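Local coordinates for protein oxygen-independent coproporphyrinogen III oxidase (Escherichia coli, PDB 1OLT) that catalyses the anaerobic oxidative decarboxylation of two propionate groups of coproporphyrinogen III to give protoporphyrinogen IX, using S-adenosylmethionine and a [4Fe-4S] cluster, at residues R51-V57 with D318-M324; V105-G111 with A140-E145; G213-P219 with D259-Q265; V373-I378 with I436-F440. All blocks are in the same frame, centred on the assembly; numbering follows the deposited sequence. Where two conformers were deposited one is given.

Interaction 1. Residues R51-V57 with D318-M324. With SAM (S-adenosylmethionine), chain D.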
# COMPACT_ATOMS: atom_id res chain seq x y z
N ARG A 51 6.48 -16.07 -14.54
CA ARG A 51 6.33 -15.42 -13.30
C ARG A 51 4.84 -15.42 -12.85
O ARG A 51 3.92 -15.28 -13.67
CB ARG A 51 6.82 -14.00 -13.42
CG ARG A 51 7.15 -13.33 -12.13
CD ARG A 51 8.00 -12.05 -12.31
NE ARG A 51 9.40 -12.40 -12.40
CZ ARG A 51 10.41 -11.55 -12.16
NH1 ARG A 51 10.20 -10.27 -11.85
NH2 ARG A 51 11.66 -11.98 -12.24
N PRO A 52 4.61 -15.71 -11.60
CA PRO A 52 3.27 -15.59 -11.07
C PRO A 52 2.69 -14.16 -11.35
O PRO A 52 3.42 -13.17 -11.45
CB PRO A 52 3.48 -15.80 -9.57
CG PRO A 52 4.80 -16.49 -9.38
CD PRO A 52 5.61 -16.20 -10.60
N LEU A 53 1.38 -14.08 -11.46
CA LEU A 53 0.69 -12.84 -11.73
C LEU A 53 -0.12 -12.45 -10.52
O LEU A 53 -0.84 -13.23 -9.95
CB LEU A 53 -0.21 -13.01 -12.99
CG LEU A 53 -0.87 -11.77 -13.60
CD1 LEU A 53 0.09 -10.72 -13.99
CD2 LEU A 53 -1.77 -12.13 -14.85
N SER A 54 0.01 -11.19 -10.16
CA SER A 54 -0.81 -10.49 -9.19
C SER A 54 -1.68 -9.45 -9.92
O SER A 54 -1.23 -8.83 -10.86
CB SER A 54 0.13 -9.79 -8.18
OG SER A 54 -0.67 -9.05 -7.24
N LEU A 55 -2.92 -9.29 -9.50
CA LEU A 55 -3.85 -8.38 -10.11
C LEU A 55 -4.25 -7.32 -9.11
O LEU A 55 -4.52 -7.62 -8.00
CB LEU A 55 -5.09 -9.14 -10.60
CG LEU A 55 -4.86 -10.24 -11.59
CD1 LEU A 55 -6.19 -10.85 -11.94
CD2 LEU A 55 -4.18 -9.76 -12.77
N TYR A 56 -4.29 -6.07 -9.55
CA TYR A 56 -4.83 -4.95 -8.78
C TYR A 56 -5.96 -4.31 -9.60
O TYR A 56 -5.78 -4.05 -10.77
CB TYR A 56 -3.75 -3.89 -8.48
CG TYR A 56 -4.35 -2.72 -7.80
CD1 TYR A 56 -4.65 -2.77 -6.45
CD2 TYR A 56 -4.70 -1.56 -8.51
CE1 TYR A 56 -5.33 -1.66 -5.83
CE2 TYR A 56 -5.32 -0.46 -7.88
CZ TYR A 56 -5.63 -0.53 -6.56
OH TYR A 56 -6.30 0.50 -5.94
N VAL A 57 -7.13 -4.08 -8.98
CA VAL A 57 -8.20 -3.32 -9.60
C VAL A 57 -8.55 -2.08 -8.73
O VAL A 57 -8.76 -2.20 -7.50
CB VAL A 57 -9.48 -4.17 -9.80
CG1 VAL A 57 -10.53 -3.31 -10.52
CG2 VAL A 57 -9.20 -5.47 -10.55
N ASP A 318 8.77 -11.42 -6.61
CA ASP A 318 8.98 -11.85 -8.01
C ASP A 318 7.64 -12.25 -8.65
O ASP A 318 7.53 -13.32 -9.23
CB ASP A 318 10.04 -12.99 -8.16
CG ASP A 318 11.54 -12.50 -8.01
OD1 ASP A 318 11.83 -11.28 -8.06
OD2 ASP A 318 12.48 -13.31 -7.84
N THR A 319 6.63 -11.39 -8.52
CA THR A 319 5.44 -11.49 -9.34
C THR A 319 5.38 -10.32 -10.32
O THR A 319 5.91 -9.26 -10.06
CB THR A 319 4.12 -11.52 -8.49
OG1 THR A 319 3.92 -10.24 -7.87
CG2 THR A 319 4.25 -12.51 -7.35
N ASP A 320 4.72 -10.53 -11.46
CA ASP A 320 4.35 -9.42 -12.29
C ASP A 320 2.98 -8.97 -11.76
O ASP A 320 2.13 -9.81 -11.45
CB ASP A 320 4.22 -9.84 -13.74
CG ASP A 320 5.54 -10.01 -14.43
OD1 ASP A 320 6.52 -9.37 -14.04
OD2 ASP A 320 5.68 -10.79 -15.41
N LEU A 321 2.77 -7.66 -11.70
CA LEU A 321 1.56 -7.07 -11.15
C LEU A 321 0.87 -6.29 -12.26
O LEU A 321 1.46 -5.36 -12.83
CB LEU A 321 1.91 -6.10 -10.04
CG LEU A 321 0.81 -5.07 -9.68
CD1 LEU A 321 -0.05 -5.78 -8.80
CD2 LEU A 321 1.42 -3.77 -9.01
N LEU A 322 -0.33 -6.72 -12.61
CA LEU A 322 -1.15 -6.02 -13.58
C LEU A 322 -2.21 -5.21 -12.86
O LEU A 322 -3.05 -5.74 -12.11
CB LEU A 322 -1.84 -7.00 -14.54
CG LEU A 322 -2.76 -6.35 -15.54
CD1 LEU A 322 -2.03 -5.46 -16.56
CD2 LEU A 322 -3.63 -7.43 -16.27
N GLY A 323 -2.22 -3.93 -13.17
CA GLY A 323 -3.12 -3.01 -12.54
C GLY A 323 -4.17 -2.59 -13.56
O GLY A 323 -3.83 -2.18 -14.70
N MET A 324 -5.43 -2.70 -13.17
CA MET A 324 -6.58 -2.36 -14.07
C MET A 324 -7.40 -1.28 -13.41
O MET A 324 -7.45 -1.18 -12.18
CB MET A 324 -7.45 -3.59 -14.27
CG MET A 324 -6.87 -4.69 -15.18
SD MET A 324 -7.53 -6.35 -14.72
CE MET A 324 -6.39 -6.77 -13.42
N SAM D . -1.58 5.81 -0.49
CA SAM D . -2.00 6.04 0.91
C SAM D . -1.19 7.18 1.57
O SAM D . -1.71 8.20 2.05
OXT SAM D . 0.06 7.16 1.65
CB SAM D . -1.91 4.72 1.72
CG SAM D . -2.91 3.60 1.30
SD SAM D . -2.15 2.19 0.42
CE SAM D . -1.93 0.97 1.76
C5' SAM D . -3.41 1.32 -0.58
C4' SAM D . -3.99 2.20 -1.67
O4' SAM D . -2.94 2.45 -2.59
C3' SAM D . -5.10 1.56 -2.50
O3' SAM D . -6.34 1.56 -1.82
C2' SAM D . -5.00 2.39 -3.75
O2' SAM D . -5.55 3.66 -3.52
C1' SAM D . -3.48 2.53 -3.92
N9 SAM D . -2.90 1.46 -4.71
C8 SAM D . -2.53 0.23 -4.29
N7 SAM D . -2.05 -0.49 -5.38
C5 SAM D . -2.13 0.28 -6.44
C6 SAM D . -1.81 0.07 -7.75
N6 SAM D . -1.27 -1.05 -8.20
N1 SAM D . -2.04 1.08 -8.61
C2 SAM D . -2.57 2.25 -8.20
N3 SAM D . -2.91 2.46 -6.92
C4 SAM D . -2.68 1.48 -6.05

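Interaction 2. Residues V105-G111 with A140-E145. With SAM (S-adenosylmethionine), chain D; SAM (S-adenosylmethionine), chain C.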
# COMPACT_ATOMS: atom_id res chain seq x y z
N VAL A 105 -2.56 -16.77 -11.43
CA VAL A 105 -2.77 -15.62 -10.58
C VAL A 105 -2.68 -16.10 -9.13
O VAL A 105 -3.40 -17.00 -8.73
CB VAL A 105 -4.09 -14.95 -10.87
CG1 VAL A 105 -4.34 -13.92 -9.87
CG2 VAL A 105 -4.02 -14.33 -12.30
N SER A 106 -1.75 -15.53 -8.37
CA SER A 106 -1.54 -15.86 -6.98
C SER A 106 -2.14 -14.82 -6.04
O SER A 106 -2.26 -15.05 -4.82
CB SER A 106 -0.02 -16.00 -6.71
OG SER A 106 0.64 -14.76 -6.98
N GLN A 107 -2.55 -13.70 -6.61
CA GLN A 107 -2.95 -12.53 -5.81
C GLN A 107 -3.93 -11.59 -6.54
O GLN A 107 -3.68 -11.27 -7.70
CB GLN A 107 -1.70 -11.77 -5.51
CG GLN A 107 -1.76 -10.83 -4.39
CD GLN A 107 -0.31 -10.30 -3.99
OE1 GLN A 107 0.29 -10.77 -3.02
NE2 GLN A 107 0.21 -9.32 -4.77
N LEU A 108 -5.00 -11.15 -5.86
CA LEU A 108 -5.90 -10.13 -6.38
C LEU A 108 -6.24 -9.22 -5.22
O LEU A 108 -6.61 -9.70 -4.15
CB LEU A 108 -7.19 -10.76 -6.92
CG LEU A 108 -8.38 -9.83 -7.19
CD1 LEU A 108 -8.04 -8.89 -8.28
CD2 LEU A 108 -9.58 -10.66 -7.51
N HIS A 109 -6.19 -7.91 -5.46
CA HIS A 109 -6.64 -6.94 -4.53
C HIS A 109 -7.45 -5.84 -5.22
O HIS A 109 -7.10 -5.40 -6.33
CB HIS A 109 -5.48 -6.30 -3.86
CG HIS A 109 -5.87 -5.28 -2.83
ND1 HIS A 109 -5.96 -5.58 -1.52
CD2 HIS A 109 -6.22 -3.99 -2.95
CE1 HIS A 109 -6.29 -4.49 -0.83
NE2 HIS A 109 -6.43 -3.50 -1.67
N TRP A 110 -8.51 -5.44 -4.56
CA TRP A 110 -9.28 -4.31 -4.97
C TRP A 110 -9.00 -3.18 -3.96
O TRP A 110 -9.23 -3.34 -2.77
CB TRP A 110 -10.78 -4.60 -4.98
CG TRP A 110 -11.25 -5.64 -6.01
CD1 TRP A 110 -10.48 -6.35 -6.90
CD2 TRP A 110 -12.59 -6.11 -6.20
NE1 TRP A 110 -11.25 -7.23 -7.61
CE2 TRP A 110 -12.56 -7.10 -7.22
CE3 TRP A 110 -13.82 -5.79 -5.64
CZ2 TRP A 110 -13.70 -7.78 -7.65
CZ3 TRP A 110 -14.97 -6.49 -6.08
CH2 TRP A 110 -14.90 -7.44 -7.06
N GLY A 111 -8.62 -2.04 -4.49
CA GLY A 111 -8.33 -0.86 -3.73
C GLY A 111 -9.14 0.31 -4.27
O GLY A 111 -9.95 0.18 -5.20
N ALA A 140 -5.13 -18.60 -4.12
CA ALA A 140 -4.85 -17.19 -4.27
C ALA A 140 -5.28 -16.37 -3.07
O ALA A 140 -6.26 -16.63 -2.43
CB ALA A 140 -5.51 -16.63 -5.61
N GLU A 141 -4.63 -15.21 -2.92
CA GLU A 141 -4.84 -14.28 -1.78
C GLU A 141 -5.71 -13.29 -2.46
O GLU A 141 -5.32 -12.68 -3.43
CB GLU A 141 -3.50 -13.69 -1.33
CG GLU A 141 -3.59 -12.59 -0.30
CD GLU A 141 -2.26 -11.84 -0.13
OE1 GLU A 141 -1.29 -12.43 0.36
OE2 GLU A 141 -2.19 -10.65 -0.48
N ILE A 142 -6.93 -13.16 -1.99
CA ILE A 142 -7.96 -12.30 -2.63
C ILE A 142 -8.50 -11.30 -1.58
O ILE A 142 -9.16 -11.68 -0.60
CB ILE A 142 -9.09 -13.20 -3.20
CG1 ILE A 142 -8.52 -14.14 -4.27
CG2 ILE A 142 -10.20 -12.38 -3.82
CD1 ILE A 142 -9.48 -15.13 -4.75
N SER A 143 -8.11 -10.04 -1.73
CA SER A 143 -8.31 -9.03 -0.71
C SER A 143 -9.06 -7.80 -1.23
O SER A 143 -9.08 -7.51 -2.43
CB SER A 143 -6.98 -8.55 -0.10
OG SER A 143 -6.06 -8.12 -1.06
N ILE A 144 -9.65 -7.10 -0.29
CA ILE A 144 -10.46 -5.94 -0.63
C ILE A 144 -10.43 -4.98 0.56
O ILE A 144 -10.32 -5.40 1.72
CB ILE A 144 -11.92 -6.39 -0.92
CG1 ILE A 144 -12.82 -5.24 -1.38
CG2 ILE A 144 -12.54 -7.05 0.30
CD1 ILE A 144 -14.17 -5.66 -1.87
N GLU A 145 -10.55 -3.70 0.24
CA GLU A 145 -10.72 -2.64 1.23
C GLU A 145 -12.16 -2.24 1.41
O GLU A 145 -12.93 -2.20 0.46
CB GLU A 145 -9.88 -1.45 0.83
CG GLU A 145 -8.43 -1.85 0.52
CD GLU A 145 -7.49 -0.71 0.33
OE1 GLU A 145 -7.51 0.22 1.21
OE2 GLU A 145 -6.71 -0.75 -0.69
N SAM D . -1.58 5.81 -0.49
CA SAM D . -2.00 6.04 0.91
C SAM D . -1.19 7.18 1.57
O SAM D . -1.71 8.20 2.05
OXT SAM D . 0.06 7.16 1.65
CB SAM D . -1.91 4.72 1.72
CG SAM D . -2.91 3.60 1.30
SD SAM D . -2.15 2.19 0.42
CE SAM D . -1.93 0.97 1.76
C5' SAM D . -3.41 1.32 -0.58
C4' SAM D . -3.99 2.20 -1.67
O4' SAM D . -2.94 2.45 -2.59
C3' SAM D . -5.10 1.56 -2.50
O3' SAM D . -6.34 1.56 -1.82
C2' SAM D . -5.00 2.39 -3.75
O2' SAM D . -5.55 3.66 -3.52
C1' SAM D . -3.48 2.53 -3.92
N9 SAM D . -2.90 1.46 -4.71
C8 SAM D . -2.53 0.23 -4.29
N7 SAM D . -2.05 -0.49 -5.38
C5 SAM D . -2.13 0.28 -6.44
C6 SAM D . -1.81 0.07 -7.75
N6 SAM D . -1.27 -1.05 -8.20
N1 SAM D . -2.04 1.08 -8.61
C2 SAM D . -2.57 2.25 -8.20
N3 SAM D . -2.91 2.46 -6.92
C4 SAM D . -2.68 1.48 -6.05
N SAM C . -12.27 3.76 1.14
CA SAM C . -12.12 2.89 2.30
C SAM C . -12.16 3.63 3.65
O SAM C . -11.93 4.89 3.67
OXT SAM C . -12.47 2.94 4.60
CB SAM C . -10.75 2.21 2.15
CG SAM C . -9.48 2.85 2.65
SD SAM C . -8.91 4.27 1.74
CE SAM C . -8.80 3.71 0.04
C5' SAM C . -7.05 4.12 1.99
C4' SAM C . -6.40 4.72 3.28
O4' SAM C . -5.55 5.83 3.04
C3' SAM C . -7.40 5.28 4.26
O3' SAM C . -8.14 4.28 4.97
C2' SAM C . -6.55 6.22 5.13
O2' SAM C . -6.08 5.56 6.30
C1' SAM C . -5.37 6.53 4.25
N9 SAM C . -5.23 7.94 3.92
C8 SAM C . -6.01 8.60 3.00
N7 SAM C . -5.61 9.86 2.92
C5 SAM C . -4.54 10.01 3.77
C6 SAM C . -3.72 11.10 4.09
N6 SAM C . -3.85 12.30 3.53
N1 SAM C . -2.72 10.90 5.01
C2 SAM C . -2.55 9.65 5.61
N3 SAM C . -3.34 8.59 5.29
C4 SAM C . -4.32 8.79 4.40
O HOH W 1 -4.41 -9.96 -2.00

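Interaction 3. Residues G213-P219 with D259-Q265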
# COMPACT_ATOMS: atom_id res chain seq x y z
N GLY A 213 -2.17 12.65 13.46
CA GLY A 213 -1.97 14.00 12.90
C GLY A 213 -3.23 14.71 12.38
O GLY A 213 -3.15 15.77 11.78
N LEU A 214 -4.39 14.10 12.58
CA LEU A 214 -5.66 14.70 12.19
C LEU A 214 -6.02 15.82 13.14
O LEU A 214 -5.54 15.84 14.26
CB LEU A 214 -6.74 13.62 12.19
CG LEU A 214 -6.67 12.53 11.16
CD1 LEU A 214 -7.76 11.51 11.32
CD2 LEU A 214 -6.70 13.05 9.69
N PRO A 215 -6.92 16.74 12.72
CA PRO A 215 -7.32 17.86 13.55
C PRO A 215 -7.85 17.44 14.88
O PRO A 215 -8.63 16.54 15.01
CB PRO A 215 -8.38 18.59 12.72
CG PRO A 215 -8.81 17.64 11.74
CD PRO A 215 -7.62 16.75 11.41
N LYS A 216 -7.39 18.15 15.87
CA LYS A 216 -7.76 17.98 17.28
C LYS A 216 -7.24 16.69 17.95
O LYS A 216 -7.51 16.50 19.11
CB LYS A 216 -9.28 18.15 17.53
CG LYS A 216 -9.82 19.54 17.17
CD LYS A 216 -9.23 20.60 18.13
CE LYS A 216 -10.08 21.88 18.17
NZ LYS A 216 -9.62 22.68 19.34
N GLN A 217 -6.46 15.86 17.27
CA GLN A 217 -5.85 14.69 17.96
C GLN A 217 -4.74 15.15 18.87
O GLN A 217 -3.96 16.04 18.50
CB GLN A 217 -5.24 13.72 16.96
CG GLN A 217 -6.28 12.95 16.18
CD GLN A 217 -5.62 11.96 15.21
OE1 GLN A 217 -4.45 12.22 14.74
NE2 GLN A 217 -6.29 10.88 14.90
N THR A 218 -4.63 14.56 20.03
CA THR A 218 -3.48 14.77 20.93
C THR A 218 -2.96 13.41 21.42
O THR A 218 -3.59 12.42 21.17
CB THR A 218 -3.96 15.52 22.19
OG1 THR A 218 -4.95 14.72 22.80
CG2 THR A 218 -4.70 16.92 21.89
N PRO A 219 -1.80 13.35 22.08
CA PRO A 219 -1.35 12.12 22.73
C PRO A 219 -2.44 11.43 23.55
O PRO A 219 -2.65 10.20 23.39
CB PRO A 219 -0.11 12.57 23.56
CG PRO A 219 0.46 13.68 22.71
CD PRO A 219 -0.77 14.39 22.11
N ASP A 259 -5.90 23.44 13.98
CA ASP A 259 -6.35 22.29 14.79
C ASP A 259 -5.35 21.15 14.74
O ASP A 259 -5.47 20.17 15.51
CB ASP A 259 -7.67 21.71 14.28
CG ASP A 259 -8.86 22.65 14.45
OD1 ASP A 259 -8.77 23.59 15.26
OD2 ASP A 259 -9.92 22.48 13.79
N LEU A 260 -4.42 21.19 13.80
CA LEU A 260 -3.49 20.06 13.65
C LEU A 260 -2.57 20.03 14.84
O LEU A 260 -2.17 21.04 15.37
CB LEU A 260 -2.70 20.14 12.34
CG LEU A 260 -3.55 20.16 11.04
CD1 LEU A 260 -2.63 20.29 9.84
CD2 LEU A 260 -4.42 18.99 10.92
N PRO A 261 -2.20 18.84 15.25
CA PRO A 261 -1.23 18.73 16.35
C PRO A 261 0.16 19.28 16.02
O PRO A 261 0.62 19.20 14.89
CB PRO A 261 -1.18 17.22 16.64
CG PRO A 261 -1.85 16.57 15.54
CD PRO A 261 -2.67 17.54 14.76
N SER A 262 0.81 19.81 17.05
CA SER A 262 2.17 20.31 16.98
C SER A 262 3.07 19.15 16.64
O SER A 262 2.66 18.02 16.79
CB SER A 262 2.57 20.94 18.29
OG SER A 262 2.85 19.89 19.21
N PRO A 263 4.24 19.41 16.10
CA PRO A 263 5.23 18.36 15.82
C PRO A 263 5.64 17.51 17.06
O PRO A 263 5.78 16.31 16.89
CB PRO A 263 6.47 19.15 15.32
CG PRO A 263 5.84 20.44 14.67
CD PRO A 263 4.69 20.74 15.63
N GLN A 264 5.80 18.10 18.23
CA GLN A 264 6.10 17.34 19.44
C GLN A 264 4.89 16.41 19.78
O GLN A 264 5.09 15.25 20.16
CB GLN A 264 6.46 18.27 20.61
CG GLN A 264 7.08 17.57 21.87
CD GLN A 264 8.03 16.46 21.52
OE1 GLN A 264 7.79 15.30 21.82
NE2 GLN A 264 9.06 16.80 20.82
N GLN A 265 3.65 16.91 19.61
CA GLN A 265 2.49 16.09 19.84
C GLN A 265 2.49 14.86 18.89
O GLN A 265 2.21 13.72 19.35
CB GLN A 265 1.19 16.90 19.77
CG GLN A 265 0.87 17.80 21.01
CD GLN A 265 -0.38 18.66 20.78
OE1 GLN A 265 -0.59 19.17 19.68
NE2 GLN A 265 -1.23 18.76 21.78
O HOH W 2 -7.79 24.14 17.40
O HOH W 3 -4.43 18.82 18.09

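Interaction 4. Residues V373-I378 with I436-F440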
# COMPACT_ATOMS: atom_id res chain seq x y z
N VAL A 373 18.20 -3.05 -3.73
CA VAL A 373 18.85 -2.56 -2.51
C VAL A 373 17.81 -1.96 -1.56
O VAL A 373 17.72 -2.29 -0.37
CB VAL A 373 19.92 -1.51 -2.86
CG1 VAL A 373 20.42 -0.78 -1.63
CG2 VAL A 373 21.10 -2.20 -3.59
N ILE A 374 16.99 -1.08 -2.12
CA ILE A 374 16.03 -0.32 -1.36
C ILE A 374 14.96 -1.26 -0.80
O ILE A 374 14.67 -1.17 0.37
CB ILE A 374 15.47 0.85 -2.20
CG1 ILE A 374 16.58 1.90 -2.42
CG2 ILE A 374 14.20 1.47 -1.54
CD1 ILE A 374 16.28 3.03 -3.40
N LYS A 375 14.44 -2.19 -1.62
CA LYS A 375 13.43 -3.18 -1.17
C LYS A 375 13.95 -4.00 -0.01
O LYS A 375 13.25 -4.17 0.96
CB LYS A 375 13.02 -4.17 -2.27
CG LYS A 375 12.04 -3.66 -3.25
CD LYS A 375 11.68 -4.69 -4.41
CE LYS A 375 11.26 -6.10 -3.91
NZ LYS A 375 12.47 -6.87 -3.40
N SER A 376 15.17 -4.51 -0.13
CA SER A 376 15.82 -5.21 0.99
C SER A 376 15.93 -4.39 2.29
O SER A 376 15.72 -4.92 3.35
CB SER A 376 17.24 -5.67 0.58
OG SER A 376 17.89 -6.26 1.71
N LEU A 377 16.25 -3.12 2.20
CA LEU A 377 16.42 -2.29 3.39
C LEU A 377 15.08 -2.00 4.05
O LEU A 377 14.93 -2.05 5.25
CB LEU A 377 17.12 -0.96 3.01
CG LEU A 377 18.66 -1.06 2.73
CD1 LEU A 377 19.21 0.27 2.19
CD2 LEU A 377 19.40 -1.46 3.96
N ILE A 378 14.09 -1.70 3.21
CA ILE A 378 12.74 -1.33 3.66
C ILE A 378 12.01 -2.50 4.31
O ILE A 378 11.35 -2.32 5.33
CB ILE A 378 11.93 -0.83 2.46
CG1 ILE A 378 12.48 0.52 1.98
CG2 ILE A 378 10.42 -0.76 2.79
CD1 ILE A 378 12.11 1.69 2.86
N ILE A 436 17.80 6.42 5.28
CA ILE A 436 18.83 5.47 4.84
C ILE A 436 18.70 5.13 3.35
O ILE A 436 19.69 5.14 2.60
CB ILE A 436 18.78 4.18 5.71
CG1 ILE A 436 19.20 4.47 7.16
CG2 ILE A 436 19.64 3.06 5.12
CD1 ILE A 436 18.66 3.47 8.18
N CYS A 437 17.47 4.83 2.92
CA CYS A 437 17.21 4.46 1.53
C CYS A 437 17.55 5.60 0.57
O CYS A 437 18.02 5.34 -0.54
CB CYS A 437 15.73 4.04 1.33
SG CYS A 437 15.36 2.50 2.18
N MET A 438 17.34 6.83 1.03
CA MET A 438 17.61 8.03 0.24
C MET A 438 19.08 8.15 -0.20
O MET A 438 19.38 8.81 -1.20
CB MET A 438 17.21 9.28 1.03
CG MET A 438 16.73 10.47 0.19
SD MET A 438 15.76 11.77 1.12
CE MET A 438 16.17 11.42 2.90
N CYS A 439 20.00 7.52 0.55
CA CYS A 439 21.43 7.54 0.16
C CYS A 439 21.71 6.82 -1.15
O CYS A 439 22.76 7.07 -1.81
CB CYS A 439 22.30 6.93 1.26
SG CYS A 439 22.17 7.87 2.77
N PHE A 440 20.78 5.95 -1.52
CA PHE A 440 20.86 5.17 -2.74
C PHE A 440 20.01 5.70 -3.91
O PHE A 440 19.97 5.10 -4.98
CB PHE A 440 20.51 3.71 -2.43
CG PHE A 440 21.52 3.05 -1.57
CD1 PHE A 440 22.66 2.46 -2.13
CD2 PHE A 440 21.38 3.03 -0.19
CE1 PHE A 440 23.63 1.85 -1.34
CE2 PHE A 440 22.35 2.44 0.60
CZ PHE A 440 23.50 1.85 0.01

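Interaction 1. Residues R51-V57 with D318-M324
Ser54 and Leu321 face each other in a parallel strand pair, 53-57 with 320-324, at one end of the radical SAM core sheet. The strand axes approach to 4.6 Å and are inclined at 23° to each other. Five backbone hydrogen bonds join them: Ser54 and Tyr56 each donate and accept, and Pro52 O receives Asp320 N. Side chains then alternate between two faces. On the face of Leu53, Leu55 and Val57, the Leu55 side chain slants across Leu322, with Leu55 CD2 at 4.0 Å from Leu322 CB, and Phe100 and Phe134 pack against this patch. Beyond it the Arg51 and Asp320 side chains cross nearly at right angles, their guanidinium and carboxylate planes 39° apart. Arg51 NH1 stays 4.4 Å from Asp320 OD1, too far for a salt bridge; the acid is instead gripped by Arg103 at OD2 and by the backbone N of Gly333 at OD1. On the face of Ser54 and Tyr56, Tyr56 and Leu321 reach the ligand. Leu321 divides its two branches there: Leu321 CD1 lies 3.7 Å from Ser54 OG, whose polar partner is Gln107, while Leu321 CD2 comes within 3.9 Å of N6 of one S-adenosylmethionine. With CG anti to the backbone N (chi1 175°), the Tyr56 ring swings out under the adenine of that same molecule, whose C5 sits 3.5 Å above the plane of the Tyr56 ring and over its centre. The phenol oxygen is hydrogen-bonded to His58 ND1, and Tyr56 OH also lies 3.2 Å from the ribose C2'.

Interaction 2. Residues V105-G111 with A140-E145
From Gln107 opposite Glu141 to Trp110 opposite Ile144, two parallel strands run almost perfectly aligned, 4° apart with axes 4.5 Å from each other, joined by backbone bonds that end in a weak one from Glu145 N to Trp110 O. On the face away from the ligands, Ile144 CD1 approaches Trp110 CE3 to 3.8 Å, and helix 120-133 packs on the indole. The opposite face carries a chain of polar contacts. Ser143 OG, turned between its backbone N and carbonyl carbon (chi1 54°), meets the edge of the His109 ring in plane, 2.6 Å from His109 ND1; a water also joins Ser143 OG to Leu108 O. At the other ring nitrogen, His109 NE2 donates to Glu145 OE2 at 2.9 Å, reaching the anti side of the carboxylate, whose plane is turned 53° from the ring. Hydrogen bonds at both nitrogens fix the rotation of the imidazole. Glu145 OE2 in turn accepts from the ribose O3' of one S-adenosylmethionine at 2.6 Å, while Glu145 OE1 lies 3.6 Å from CG of the second. His109 thus probably helps, as a second-shell residue, to position Glu145, within the ribose-binding site at the C-terminal strand ends of a radical SAM barrel.

Interaction 3. Residues G213-P219 with D259-Q265
Gln265 crosses Pro219 at about a right angle where the start of helix 263-279, capped at its N-terminus by a Ser262/Gln265 capping box, meets the first residue of helix 219-232 and the loop that leads into it from strand 207-212. Along the glutamine, CB lies 4.0 Å from Pro219 CD and CG 3.9 Å from that same Pro219 CD. The chain then runs extended to its amide. There Gln265 OE1 accepts Ser262 N at 3.0 Å, in the carbonyl plane and on a lone pair, and Gln265 NE2 comes to 3.9 Å from Thr218 CG2. The other half of the box is Gln265 N, which donates to Ser262 OG. An alanine here would lack CG and the amide, and would probably leave Ser262 N without its side-chain acceptor and open a gap beside Pro219 and Thr218. Farther along, the type II turn from Leu214 to Gln217 docks on segment 259-261. Lys216 N donates to Asp259 O at 2.8 Å in a nearly straight bond (172° at the hydrogen), approaching from above the carbonyl plane, and a water links Asp259 O to Gln217 O. Pro261 lies against this loop, with Pro261 CB 3.5 Å from Gln217 O and Pro261 CD 3.4 Å from Leu214 O.

Interaction 4. Residues V373-I378 with I436-F440
A chi1 of 169° at Val373 sets CG1 opposite the backbone N and carries it over the face of the Phe440 ring, whose CG is anti to the carbonyl carbon (chi1 -67°) and turns that face to the valine methyl. The result is a CH-pi contact: Val373 CG1 stands 3.9 Å from the centroid of the Phe440 ring and only 10° off the ring normal. Leu377, one turn along helix 365-380, meets the same ring obliquely, its CD1 4.1 Å from Phe440 CE2, and that methyl also touches Ile436 CG2 at 4.1 Å. Cys437 supplies the other half of the interface. Its SG lies against Ile374 and Leu377, 4.0 Å from Ile374 CG2 and likewise 4.0 Å from Leu377 CB. Ile378 also closes on this sulfur, but it was modelled in two conformers and its distance carries less weight. The contact between the segments is thus apolar packing, with all seven touching residues buried. With an alanine in place of Phe440, the ring would be gone, and Val373 CG1 and Leu377 CD1 would probably face a gap. Outside the pair, Phe400 meets the Phe440 ring edge-to-face and Arg370 binds Phe440 O. The contact joins helix 365-380 of the HemN C-terminal domain to residues 436-440, with helix 401-412 packing on Ile436 and Phe440, and strand 382-384 on Val373 and Leu377.

Overall arrangement
Interactions 1 and 2 are adjacent, with centres 10 Å apart, because strands 53-62 and 105-112 are neighbours in one sheet; Leu55 N and Gln107 O, 2.8 Å apart, form a probable hydrogen bond between them. Both touch the same S-adenosylmethionine, interaction 1 mainly at its adenine and interaction 2 at the ribose O3', and the Glu145 side chain lies about 7 Å from the iron-sulfur cluster. Interaction 3 belongs to the same core but across the chain's centre, 34 Å from interaction 2 between centres; its Leu214 side chain still comes within about 7 Å of a bound S-adenosylmethionine. Interaction 4 lies away from the ligand sites, the Ile378 side chain about 13 Å from a bound S-adenosylmethionine, and about 6 Å from interaction 1 between nearest atoms.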